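Local coordinates for protein BPH (Thiobacillus denitrificans, PDB 5OVS) that assembles into a tetradecameric double ring and, as a bacterial proteasome homologue, probably hydrolyses peptide bonds through an N-terminal nucleophile, at residues T1-I5 / V46-G50; I14-L19 / H35-I39; L104-D110 / V122-R126; E160-R164 / V181-V185. Residue numbers count along the deposited sequence, not the author numbering.

Contact 1 (T1-I5 / V46-G50); sequences TTVTI and VAITG
Residues 1-5 and 46-50 face each other across the interior of the beta sandwich of the Ntn-hydrolase fold: strand 3-8 belongs to one sheet, strand 44-48 to the other. Both backbones are extended, and the pairing of Thr-1 with Thr-49 (CA-CA 6.0 Å) and of Val-3 with Ala-47 (CA-CA 6.2 Å) shows that they run in opposite senses. No hydrogen bond crosses the gap; the two segments meet through side chains, chiefly methyl groups. Along the first segment the side chains alternate: the CA-to-CB bonds of Thr-1 and Val-3 point toward 46-50, those of Thr-2 and Thr-4 away. Val-3, in the m rotamer, splits its methyls between two partners, Val-3 CG1 lying 3.5 Å from Ala-47 CB and Val-3 CG2 3.4 Å from Thr-49 CG2. Thr-1 is also m, which sets its CG2 roughly trans to N and 3.8 Å from Thr-49 CG2. Thr-49, rotamer p, therefore offers one methyl to both Thr-1 and Val-3, while its OG1 hydrogen-bonds Asp-110 O. Beyond it Gly-50 turns off with a positive phi of 104°. The hydroxyl of Thr-1 is engaged by Lys-37, an arrangement as in proteasomal beta subunits, where the N-terminal threonine is the nucleophile. The chemistry is thus divided: methyl groups make the apolar contact with 46-50, and Thr-1 OG1 is held by Lys-37 NZ, consistent with a nucleophilic role.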
# COMPACT_ATOMS: atom_id res chain seq x y z
N THR K 1 30.70 3.68 12.20
CA THR K 1 31.44 3.97 13.45
C THR K 1 31.87 2.65 14.10
O THR K 1 31.16 1.66 13.99
CB THR K 1 30.58 4.79 14.43
OG1 THR K 1 30.46 6.13 13.94
CG2 THR K 1 31.19 4.86 15.78
N THR K 2 33.03 2.64 14.74
CA THR K 2 33.42 1.55 15.62
C THR K 2 33.97 2.10 16.92
O THR K 2 34.86 2.96 16.91
CB THR K 2 34.49 0.66 14.99
OG1 THR K 2 34.01 0.15 13.75
CG2 THR K 2 34.83 -0.50 15.92
N VAL K 3 33.43 1.61 18.02
CA VAL K 3 33.94 1.90 19.36
C VAL K 3 34.26 0.57 20.04
O VAL K 3 33.52 -0.40 19.87
CB VAL K 3 32.95 2.71 20.21
CG1 VAL K 3 32.82 4.14 19.71
CG2 VAL K 3 31.58 2.04 20.26
N THR K 4 35.36 0.52 20.77
CA THR K 4 35.75 -0.70 21.45
C THR K 4 36.10 -0.43 22.92
O THR K 4 36.47 0.70 23.32
CB THR K 4 36.94 -1.38 20.77
OG1 THR K 4 38.05 -0.48 20.75
CG2 THR K 4 36.59 -1.79 19.31
N ILE K 5 35.98 -1.48 23.71
CA ILE K 5 36.29 -1.37 25.11
C ILE K 5 36.88 -2.70 25.58
O ILE K 5 36.42 -3.76 25.19
CB ILE K 5 35.03 -0.96 25.90
CG1 ILE K 5 35.44 -0.38 27.25
CG2 ILE K 5 34.06 -2.12 26.01
CD1 ILE K 5 34.36 0.42 27.91
N VAL K 46 33.24 8.11 27.63
CA VAL K 46 32.07 7.61 26.94
C VAL K 46 32.31 7.68 25.43
O VAL K 46 32.60 8.75 24.89
CB VAL K 46 30.80 8.40 27.34
CG1 VAL K 46 29.56 7.79 26.72
CG2 VAL K 46 30.68 8.45 28.85
N ALA K 47 32.20 6.53 24.78
CA ALA K 47 32.40 6.40 23.34
C ALA K 47 31.04 6.21 22.70
O ALA K 47 30.28 5.34 23.12
CB ALA K 47 33.30 5.22 23.04
N ILE K 48 30.74 7.03 21.70
CA ILE K 48 29.36 7.21 21.24
C ILE K 48 29.21 6.84 19.77
O ILE K 48 29.99 7.28 18.95
CB ILE K 48 28.92 8.66 21.46
CG1 ILE K 48 29.11 9.04 22.95
CG2 ILE K 48 27.47 8.83 21.04
CD1 ILE K 48 29.08 10.53 23.25
N THR K 49 28.22 6.01 19.44
CA THR K 49 27.91 5.63 18.05
C THR K 49 26.57 6.25 17.65
O THR K 49 25.81 6.69 18.51
CB THR K 49 27.81 4.11 17.88
OG1 THR K 49 26.60 3.63 18.46
CG2 THR K 49 28.97 3.42 18.56
N GLY K 50 26.28 6.27 16.35
CA GLY K 50 25.05 6.91 15.84
C GLY K 50 25.39 8.25 15.22
O GLY K 50 26.52 8.47 14.83

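Contact 2 (I14-L19 / H35-I39); sequences IAADTL and HEKII
The two segments run nearly antiparallel, 158° apart end to end, with Ala-16 opposite Lys-37 (CA-CA 6.4 Å) and Thr-18 opposite His-35 (CA-CA 5.3 Å). Ile-14 to Ala-16 are extended. Ile-14 directs its CB toward 35-39, and its O lies 4.3 Å from Ile-38 CD1; that same methyl comes to 3.9 Å from Ala-15 C, although Ala-15 CB points away. Ala-16 CB then packs against Ile-38 CG1 at 3.8 Å and Lys-37 CB at 4.1 Å. At Asp-17 the contact becomes polar. A water bridges the backbones, donating to Asp-17 O (2.6 Å) and accepting from Lys-37 N (2.9 Å). With chi1 at 89°, the Asp-17 carboxylate reaches Lys-37: Asp-17 OD1 to Lys-37 NZ is a 2.8 Å salt bridge, while Asp-17 OD2 accepts from Leu-19 N at 2.9 Å, forming an Asx turn. Thr-18 sets CG2 3.7 Å from His-35 CD2. Leu-19 O takes a second bond from Lys-37 NZ at 2.7 Å, reached by a chain with chi1 m and chi2 to chi4 all trans. Lys-37 NZ also bonds Thr-1 OG1, so threonine, aspartate and lysine meet as in the active site of proteasomal beta subunits. Strand 11-16 lies between strands 3-8 and 182-187 in one sheet, whereas strand 38-41 edges the other within this chain, beside strand 44-48, so the contact spans the two sheets.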
# COMPACT_ATOMS: atom_id res chain seq x y z
N ILE K 14 39.79 1.91 25.99
CA ILE K 14 38.63 2.26 25.20
C ILE K 14 39.12 2.96 23.93
O ILE K 14 40.06 3.76 23.99
CB ILE K 14 37.63 3.12 26.01
CG1 ILE K 14 36.33 3.33 25.23
CG2 ILE K 14 38.23 4.46 26.44
CD1 ILE K 14 35.21 3.95 26.04
N ALA K 15 38.53 2.61 22.79
CA ALA K 15 38.96 3.20 21.51
C ALA K 15 37.80 3.53 20.58
O ALA K 15 36.67 3.13 20.82
CB ALA K 15 39.95 2.28 20.83
N ALA K 16 38.11 4.28 19.54
CA ALA K 16 37.11 4.65 18.55
C ALA K 16 37.80 5.06 17.27
O ALA K 16 38.93 5.55 17.30
CB ALA K 16 36.23 5.79 19.05
N ASP K 17 37.13 4.85 16.15
CA ASP K 17 37.60 5.40 14.90
C ASP K 17 37.26 6.91 14.91
O ASP K 17 36.71 7.41 15.88
CB ASP K 17 36.98 4.66 13.70
CG ASP K 17 35.68 5.25 13.25
OD1 ASP K 17 34.65 5.07 13.93
OD2 ASP K 17 35.71 5.92 12.21
N THR K 18 37.61 7.62 13.85
CA THR K 18 37.41 9.07 13.83
C THR K 18 36.67 9.61 12.61
O THR K 18 36.59 10.82 12.44
CB THR K 18 38.77 9.75 13.90
OG1 THR K 18 39.64 9.11 12.97
CG2 THR K 18 39.34 9.62 15.30
N LEU K 19 36.12 8.71 11.78
CA LEU K 19 35.44 9.08 10.54
C LEU K 19 33.97 9.43 10.76
O LEU K 19 33.24 8.69 11.40
CB LEU K 19 35.55 7.93 9.53
CG LEU K 19 34.89 8.08 8.17
CD1 LEU K 19 35.59 9.20 7.43
CD2 LEU K 19 34.95 6.80 7.34
N HIS K 35 36.93 15.50 15.51
CA HIS K 35 36.60 14.19 14.96
C HIS K 35 36.53 13.11 16.04
O HIS K 35 36.27 11.94 15.73
CB HIS K 35 37.67 13.79 13.95
CG HIS K 35 39.07 13.96 14.46
ND1 HIS K 35 39.89 14.99 14.04
CD2 HIS K 35 39.78 13.25 15.36
CE1 HIS K 35 41.06 14.88 14.65
NE2 HIS K 35 41.02 13.84 15.45
N GLU K 36 36.75 13.51 17.29
CA GLU K 36 36.77 12.57 18.41
C GLU K 36 35.37 12.08 18.71
O GLU K 36 34.44 12.87 18.77
CB GLU K 36 37.38 13.22 19.67
CG GLU K 36 38.92 13.24 19.74
CD GLU K 36 39.59 14.54 19.30
OE1 GLU K 36 38.96 15.40 18.64
OE2 GLU K 36 40.80 14.70 19.62
N LYS K 37 35.22 10.77 18.91
CA LYS K 37 33.94 10.16 19.24
C LYS K 37 33.86 9.73 20.71
O LYS K 37 32.92 9.04 21.11
CB LYS K 37 33.67 8.97 18.31
CG LYS K 37 33.69 9.33 16.84
CD LYS K 37 33.27 8.13 15.99
CE LYS K 37 33.34 8.42 14.49
NZ LYS K 37 32.98 7.25 13.64
N ILE K 38 34.83 10.15 21.52
CA ILE K 38 34.86 9.79 22.93
C ILE K 38 34.90 11.05 23.78
O ILE K 38 35.69 11.94 23.54
CB ILE K 38 36.11 8.92 23.26
CG1 ILE K 38 36.15 7.66 22.40
CG2 ILE K 38 36.14 8.53 24.74
CD1 ILE K 38 37.44 6.88 22.54
N ILE K 39 34.06 11.11 24.81
CA ILE K 39 34.05 12.25 25.74
C ILE K 39 34.33 11.81 27.16
O ILE K 39 34.06 10.68 27.54
CB ILE K 39 32.70 13.04 25.72
CG1 ILE K 39 31.52 12.14 26.11
CG2 ILE K 39 32.48 13.67 24.35
CD1 ILE K 39 30.17 12.83 26.11
O HOH W 1 37.28 8.96 17.95

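Contact 3 (L104-D110 / V122-R126); sequences LESSRMD and VAAHR
Two loops are hydrogen-bonded to each other here: a type I beta turn, Ala-123 to Arg-126, connecting strands 118-122 and 128-131, and an ST turn in the loop leading into strand 111-115. Both segments are irregular, with positive phi at Arg-108 (67°) and Arg-126 (61°). The first turn is closed by Arg-126 N to Ala-123 O (2.9 Å), the second by Arg-108 N to Ser-106 OG (3.0 Å). Nearest CA pairs are Ser-106 with His-125 (4.8 Å), Met-109 with Ala-124 (4.9 Å) and Asp-110 with Ala-123 (4.3 Å). Ala-124 is bound at both backbone ends: Ala-124 O accepts from Ser-107 N (2.7 Å, 173°) and Ala-124 N donates to Asp-110 OD1 (2.7 Å). A water donates to Met-109 O (2.8 Å) and Val-122 O (3.3 Å). The Ser-107 hydroxyl also pairs with His-85 of helix 74-91, and His-125 NE2 with Asp-102. The site lies at a subunit interface: His-125 O bonds Thr-53 of a neighbouring subunit, whose Tyr-93 packs on Arg-126. The guanidinium meets its acceptors near its plane: Arg-126 NH2 and NH1 share Glu-105 O at 2.7 and 2.8 Å, and Arg-126 NH1 also reaches Ser-107 OG at 2.9 Å.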
# COMPACT_ATOMS: atom_id res chain seq x y z
N LEU K 104 10.78 -1.08 23.48
CA LEU K 104 11.01 0.20 24.13
C LEU K 104 11.42 1.26 23.12
O LEU K 104 11.74 0.95 21.96
CB LEU K 104 12.10 0.05 25.18
CG LEU K 104 11.86 -0.97 26.29
CD1 LEU K 104 13.18 -1.42 26.91
CD2 LEU K 104 10.93 -0.42 27.35
N GLU K 105 11.41 2.52 23.56
CA GLU K 105 11.88 3.62 22.72
C GLU K 105 13.39 3.50 22.59
O GLU K 105 14.09 3.21 23.56
CB GLU K 105 11.48 4.98 23.31
CG GLU K 105 10.01 5.35 23.11
CD GLU K 105 9.64 6.69 23.74
OE1 GLU K 105 10.54 7.52 23.98
OE2 GLU K 105 8.44 6.94 23.99
N SER K 106 13.88 3.70 21.37
CA SER K 106 15.31 3.76 21.11
C SER K 106 15.84 5.14 21.53
O SER K 106 15.17 6.15 21.35
CB SER K 106 15.57 3.53 19.62
OG SER K 106 16.96 3.36 19.36
N SER K 107 17.04 5.16 22.10
CA SER K 107 17.78 6.41 22.24
C SER K 107 18.65 6.67 20.99
O SER K 107 19.31 7.70 20.90
CB SER K 107 18.61 6.41 23.52
OG SER K 107 17.78 6.21 24.66
N ARG K 108 18.63 5.73 20.04
CA ARG K 108 19.31 5.84 18.75
C ARG K 108 20.84 5.84 18.81
O ARG K 108 21.49 6.06 17.79
CB ARG K 108 18.85 7.08 17.98
CG ARG K 108 17.35 7.20 17.84
CD ARG K 108 16.75 6.07 17.04
NE ARG K 108 15.44 6.47 16.55
CZ ARG K 108 15.15 6.82 15.29
NH1 ARG K 108 16.07 6.80 14.33
NH2 ARG K 108 13.90 7.18 14.98
N MET K 109 21.42 5.57 19.98
CA MET K 109 22.85 5.46 20.08
C MET K 109 23.20 4.28 20.95
O MET K 109 22.45 3.89 21.84
CB MET K 109 23.45 6.75 20.64
CG MET K 109 22.70 7.27 21.84
SD MET K 109 23.64 8.48 22.77
CE MET K 109 22.48 8.77 24.10
N ASP K 110 24.34 3.68 20.67
CA ASP K 110 24.91 2.67 21.51
C ASP K 110 26.17 3.30 22.10
O ASP K 110 26.87 4.03 21.41
CB ASP K 110 25.26 1.44 20.68
CG ASP K 110 24.04 0.83 20.00
OD1 ASP K 110 23.01 0.60 20.68
OD2 ASP K 110 24.10 0.55 18.79
N VAL K 122 25.83 0.62 26.98
CA VAL K 122 24.40 0.87 26.97
C VAL K 122 23.98 0.88 25.53
O VAL K 122 24.38 1.75 24.77
CB VAL K 122 24.02 2.23 27.57
CG1 VAL K 122 22.50 2.31 27.77
CG2 VAL K 122 24.74 2.47 28.87
N ALA K 123 23.17 -0.11 25.14
CA ALA K 123 22.66 -0.16 23.78
C ALA K 123 21.50 0.82 23.68
O ALA K 123 21.04 1.37 24.69
CB ALA K 123 22.22 -1.58 23.43
N ALA K 124 21.03 1.04 22.45
CA ALA K 124 20.03 2.07 22.14
C ALA K 124 18.72 1.96 22.93
O ALA K 124 18.08 2.97 23.21
CB ALA K 124 19.74 2.06 20.64
N HIS K 125 18.34 0.73 23.29
CA HIS K 125 17.13 0.51 24.07
C HIS K 125 17.40 0.48 25.59
O HIS K 125 16.64 -0.12 26.35
CB HIS K 125 16.45 -0.77 23.58
CG HIS K 125 16.02 -0.70 22.15
ND1 HIS K 125 16.78 -1.19 21.11
CD2 HIS K 125 14.92 -0.15 21.58
CE1 HIS K 125 16.16 -0.97 19.97
NE2 HIS K 125 15.03 -0.34 20.22
N ARG K 126 18.47 1.17 26.00
CA ARG K 126 18.90 1.29 27.41
C ARG K 126 19.25 -0.04 28.09
O ARG K 126 19.17 -0.17 29.32
CB ARG K 126 17.91 2.15 28.21
CG ARG K 126 18.05 3.62 27.81
CD ARG K 126 16.85 4.48 28.17
NE ARG K 126 15.57 3.90 27.78
CZ ARG K 126 15.14 3.79 26.52
NH1 ARG K 126 15.87 4.21 25.49
NH2 ARG K 126 13.95 3.24 26.29
O HOH W 2 22.75 4.57 24.55

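Contact 4 (E160-R164 / V181-V185); sequences EAVAR and VQSFV
One turn of helix 159-173 lies on strand 182-187, joining the outer helical layer of the Ntn-hydrolase sandwich to an edge strand of its sheet within this chain. The axes of the short segments 160-164 and 182-185 approach to 8.9 Å at 154°, nearly antiparallel, with Glu-160 next to Val-185 (CA-CA 6.1 Å) and Arg-164 next to Val-181 (CA-CA 6.5 Å). Residues 182-185 are extended; CA-to-CB points toward the helix at Val-181, Ser-183 and Val-185, away at Gln-182 and Phe-184. The helical hydrogen bond from Arg-164 N to Glu-160 O (2.8 Å) sets these two side chains one turn apart. Three hydrogen bonds cross, two of them at Ser-183 OG (chi1 p). Ser-183 OG donates to Glu-160 OE2 at 2.6 Å and accepts from Arg-164 NH1 at 3.3 Å (158°). Arg-164 NH1 also donates to Val-181 O at 3.3 Å. Glu-160 extends with chi1 and chi2 both t; Arg-164 goes m, t, p before its guanidinium meets the strand. In other contacts, Val-181 CB lies over one guanidinium face, 4.0 Å from Arg-164 NH1, and Val-185 CG1 touches Glu-160 OE1 at 3.6 Å. Ala-163 points its CB toward the strand and packs on Ala-15 of strand 11-16. A single serine hydroxyl thus acts as both donor and acceptor, linking a carboxylate and a guanidinium in a polar seam along a partly exposed layer junction.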
# COMPACT_ATOMS: atom_id res chain seq x y z
N GLU K 160 44.90 -1.65 25.64
CA GLU K 160 44.83 -0.58 24.65
C GLU K 160 45.13 -1.08 23.23
O GLU K 160 44.44 -0.75 22.28
CB GLU K 160 45.76 0.56 25.03
CG GLU K 160 45.65 1.75 24.09
CD GLU K 160 46.29 3.00 24.65
OE1 GLU K 160 47.25 2.89 25.44
OE2 GLU K 160 45.83 4.09 24.28
N ALA K 161 46.16 -1.91 23.09
CA ALA K 161 46.52 -2.45 21.79
C ALA K 161 45.41 -3.33 21.23
O ALA K 161 45.18 -3.35 20.03
CB ALA K 161 47.82 -3.24 21.90
N VAL K 162 44.72 -4.04 22.11
CA VAL K 162 43.61 -4.88 21.69
C VAL K 162 42.39 -4.04 21.28
O VAL K 162 41.73 -4.34 20.26
CB VAL K 162 43.23 -5.92 22.76
CG1 VAL K 162 42.02 -6.71 22.33
CG2 VAL K 162 44.42 -6.85 23.01
N ALA K 163 42.10 -3.01 22.07
CA ALA K 163 40.99 -2.09 21.78
C ALA K 163 41.22 -1.39 20.46
O ALA K 163 40.32 -1.29 19.64
CB ALA K 163 40.84 -1.07 22.89
N ARG K 164 42.44 -0.90 20.26
CA ARG K 164 42.81 -0.22 19.02
C ARG K 164 42.72 -1.17 17.85
O ARG K 164 42.20 -0.82 16.80
CB ARG K 164 44.22 0.35 19.10
CG ARG K 164 44.35 1.53 20.05
CD ARG K 164 45.80 1.92 20.20
NE ARG K 164 46.33 2.44 18.95
CZ ARG K 164 46.09 3.65 18.46
NH1 ARG K 164 45.31 4.52 19.12
NH2 ARG K 164 46.61 4.01 17.30
N VAL K 181 42.76 5.87 14.67
CA VAL K 181 42.11 5.42 15.88
C VAL K 181 42.51 6.30 17.06
O VAL K 181 43.67 6.65 17.24
CB VAL K 181 42.56 3.98 16.20
CG1 VAL K 181 41.77 3.42 17.37
CG2 VAL K 181 42.43 3.11 14.94
N GLN K 182 41.53 6.63 17.89
CA GLN K 182 41.75 7.34 19.13
C GLN K 182 41.57 6.35 20.26
O GLN K 182 40.74 5.45 20.16
CB GLN K 182 40.70 8.44 19.26
CG GLN K 182 40.76 9.24 20.54
CD GLN K 182 39.50 10.06 20.78
OE1 GLN K 182 38.43 9.78 20.22
NE2 GLN K 182 39.61 11.07 21.65
N SER K 183 42.33 6.49 21.34
CA SER K 183 42.12 5.62 22.48
C SER K 183 42.57 6.23 23.81
O SER K 183 43.32 7.18 23.85
CB SER K 183 42.84 4.29 22.28
OG SER K 183 44.24 4.47 22.21
N PHE K 184 42.07 5.65 24.89
CA PHE K 184 42.48 6.03 26.23
C PHE K 184 42.68 4.76 27.03
O PHE K 184 42.05 3.75 26.74
CB PHE K 184 41.41 6.89 26.89
CG PHE K 184 41.22 8.22 26.22
CD1 PHE K 184 40.43 8.34 25.09
CD2 PHE K 184 41.83 9.37 26.72
CE1 PHE K 184 40.26 9.57 24.46
CE2 PHE K 184 41.64 10.60 26.11
CZ PHE K 184 40.85 10.70 24.98
N VAL K 185 43.56 4.83 28.03
CA VAL K 185 43.81 3.71 28.91
C VAL K 185 43.85 4.20 30.36
O VAL K 185 44.25 5.33 30.64
CB VAL K 185 45.12 2.97 28.53
CG1 VAL K 185 46.35 3.81 28.83
CG2 VAL K 185 45.21 1.61 29.22

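How the contacts relate
Contacts 1 and 2 probably form the active-site end, as in proteasomal beta subunits: their centres are 7 Å apart, contact 2 is nested within the loop closed by contact 1, and Thr-1 OG1 to Lys-37 NZ (2.8 Å) joins them. Contact 4 continues the sheet outward, its strand bonding to that of contact 2 through Gln-182 N to Ala-16 O and Phe-184 N to Ile-14 O, both 2.9 Å, while Ala-163 O meets Thr-4 OG1 of contact 1 at 2.6 Å. Contact 3 reaches contact 1 by Thr-49 OG1 to Asp-110 O (3.0 Å). Contacts 3 and 4 lie on opposite sides of the chain's centre, centres about 24 Å apart.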